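Local coordinates for protein serpin-12 (Manduca sexta, PDB 6CJ7) that is a serine protease inhibitor of the serpin family that controls the prophenoloxidase activation system in larval hemolymph, at residues A[37-43]-A[319-323]. Sequence-based numbering, arbitrary orientation.
Sequences AASPFSI and LHSAV
H320 reaches from strand 319-323 to the backbone of S39, joining two buried parts of the serpin fold: a central strand of beta-sheet A (the longer strand 317-326, just before the reactive-centre loop) and the start of helix B (40-51), part of the shutter region beneath the strands of sheet A that part for loop insertion in serpins. One hydrogen bond crosses the contact, from S39 N to H320 NE2 at 3.0 Å; it is nearly straight (166°), with the donor tilted 19° out of the ring plane. The ring is held at both nitrogens: ND1 donates to the backbone O of N169 on the adjacent strand 165-174, consistent with a neutral ring protonated on ND1. With CG anti to the backbone N (chi1 172°), the imidazole is carried across to S39, which puts NE2 at its backbone N-H. Replacing H320 by an alanine is likely to leave S39 N without its acceptor and N169 O without its donor, and to open a gap beside A38, S42 and I43. S39 also caps the helix: its OG accepts from S42 N (3.0 Å) and donates to L372 O of strand 370-377. Van der Waals contacts complete the packing. I43 CG1 lies over one ring face, offset toward the rim, 4.1 Å from H320 CD2. A38 CA meets the ring edge in plane. S42 CB approaches the ring obliquely, 3.3 Å from H320 CE1.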
loop_
_atom_site.group_PDB
_atom_site.type_symbol
_atom_site.label_atom_id
_atom_site.label_comp_id
_atom_site.label_asym_id
_atom_site.label_seq_id
_atom_site.Cartn_x
_atom_site.Cartn_y
_atom_site.Cartn_z
ATOM N N ALA A 37 -6.817 -4.422 -1.362
ATOM C CA ALA A 37 -5.375 -4.210 -1.383
ATOM C C ALA A 37 -5.096 -2.721 -1.311
ATOM O O ALA A 37 -5.791 -1.931 -1.955
ATOM C CB ALA A 37 -4.749 -4.789 -2.652
ATOM N N ALA A 38 -4.081 -2.343 -0.533
ATOM C CA ALA A 38 -3.673 -0.949 -0.452
ATOM C C ALA A 38 -2.289 -0.897 0.163
ATOM O O ALA A 38 -1.836 -1.852 0.802
ATOM C CB ALA A 38 -4.639 -0.102 0.381
ATOM N N SER A 39 -1.624 0.234 -0.025
ATOM C CA SER A 39 -0.309 0.436 0.583
ATOM C C SER A 39 -0.402 1.394 1.759
ATOM O O SER A 39 -0.622 2.593 1.543
ATOM C CB SER A 39 0.676 0.983 -0.444
ATOM O OG SER A 39 1.906 1.338 0.211
ATOM N N PRO A 40 -0.222 0.944 3.007
ATOM C CA PRO A 40 -0.144 1.911 4.116
ATOM C C PRO A 40 0.951 2.938 3.916
ATOM O O PRO A 40 0.789 4.099 4.323
ATOM C CB PRO A 40 0.120 1.026 5.344
ATOM C CG PRO A 40 -0.479 -0.314 4.949
ATOM C CD PRO A 40 -0.153 -0.449 3.480
ATOM N N PHE A 41 2.054 2.541 3.276
ATOM C CA PHE A 41 3.132 3.475 2.957
ATOM C C PHE A 41 2.639 4.609 2.053
ATOM O O PHE A 41 2.802 5.795 2.385
ATOM C CB PHE A 41 4.292 2.685 2.328
ATOM C CG PHE A 41 5.404 3.528 1.802
ATOM C CD1 PHE A 41 6.215 4.247 2.668
ATOM C CD2 PHE A 41 5.652 3.600 0.445
ATOM C CE1 PHE A 41 7.251 5.033 2.184
ATOM C CE2 PHE A 41 6.689 4.378 -0.048
ATOM C CZ PHE A 41 7.490 5.091 0.825
ATOM N N SER A 42 1.999 4.269 0.928
ATOM C CA SER A 42 1.549 5.293 -0.012
ATOM C C SER A 42 0.504 6.202 0.613
ATOM O O SER A 42 0.487 7.408 0.352
ATOM C CB SER A 42 0.948 4.658 -1.270
ATOM O OG SER A 42 1.827 3.763 -1.897
ATOM N N ILE A 43 -0.404 5.634 1.403
ATOM C CA ILE A 43 -1.463 6.449 1.993
ATOM C C ILE A 43 -0.878 7.404 3.026
ATOM O O ILE A 43 -1.295 8.564 3.124
ATOM C CB ILE A 43 -2.558 5.547 2.591
ATOM C CG1 ILE A 43 -3.235 4.749 1.485
ATOM C CG2 ILE A 43 -3.566 6.378 3.378
ATOM C CD1 ILE A 43 -4.148 3.641 1.985
ATOM N N LEU A 319 -5.942 10.029 -5.034
ATOM C CA LEU A 319 -6.059 8.760 -5.738
ATOM C C LEU A 319 -4.882 7.864 -5.395
ATOM O O LEU A 319 -3.728 8.314 -5.392
ATOM C CB LEU A 319 -6.124 8.987 -7.252
ATOM C CG LEU A 319 -7.224 9.955 -7.695
ATOM C CD1 LEU A 319 -7.136 10.249 -9.185
ATOM C CD2 LEU A 319 -8.573 9.365 -7.341
ATOM N N HIS A 320 -5.181 6.597 -5.120
ATOM C CA HIS A 320 -4.178 5.610 -4.749
ATOM C C HIS A 320 -4.353 4.353 -5.586
ATOM O O HIS A 320 -5.468 3.880 -5.786
ATOM C CB HIS A 320 -4.288 5.254 -3.253
ATOM C CG HIS A 320 -3.404 4.108 -2.834
ATOM N ND1 HIS A 320 -2.058 4.051 -3.130
ATOM C CD2 HIS A 320 -3.688 2.970 -2.153
ATOM C CE1 HIS A 320 -1.552 2.924 -2.652
ATOM N NE2 HIS A 320 -2.513 2.260 -2.040
ATOM N N SER A 321 -3.245 3.808 -6.076
ATOM C CA SER A 321 -3.287 2.525 -6.760
ATOM C C SER A 321 -2.203 1.624 -6.195
ATOM O O SER A 321 -1.098 2.081 -5.887
ATOM C CB SER A 321 -3.099 2.669 -8.268
ATOM O OG SER A 321 -3.128 1.383 -8.891
ATOM N N ALA A 322 -2.517 0.334 -6.092
ATOM C CA ALA A 322 -1.594 -0.631 -5.506
ATOM C C ALA A 322 -1.682 -1.919 -6.303
ATOM O O ALA A 322 -2.783 -2.432 -6.519
ATOM C CB ALA A 322 -1.935 -0.900 -4.034
ATOM N N VAL A 323 -0.537 -2.435 -6.752
ATOM C CA VAL A 323 -0.485 -3.688 -7.508
ATOM C C VAL A 323 0.560 -4.587 -6.863
ATOM O O VAL A 323 1.715 -4.184 -6.706
ATOM C CB VAL A 323 -0.136 -3.469 -8.995
ATOM C CG1 VAL A 323 -0.003 -4.819 -9.705
ATOM C CG2 VAL A 323 -1.188 -2.610 -9.696
#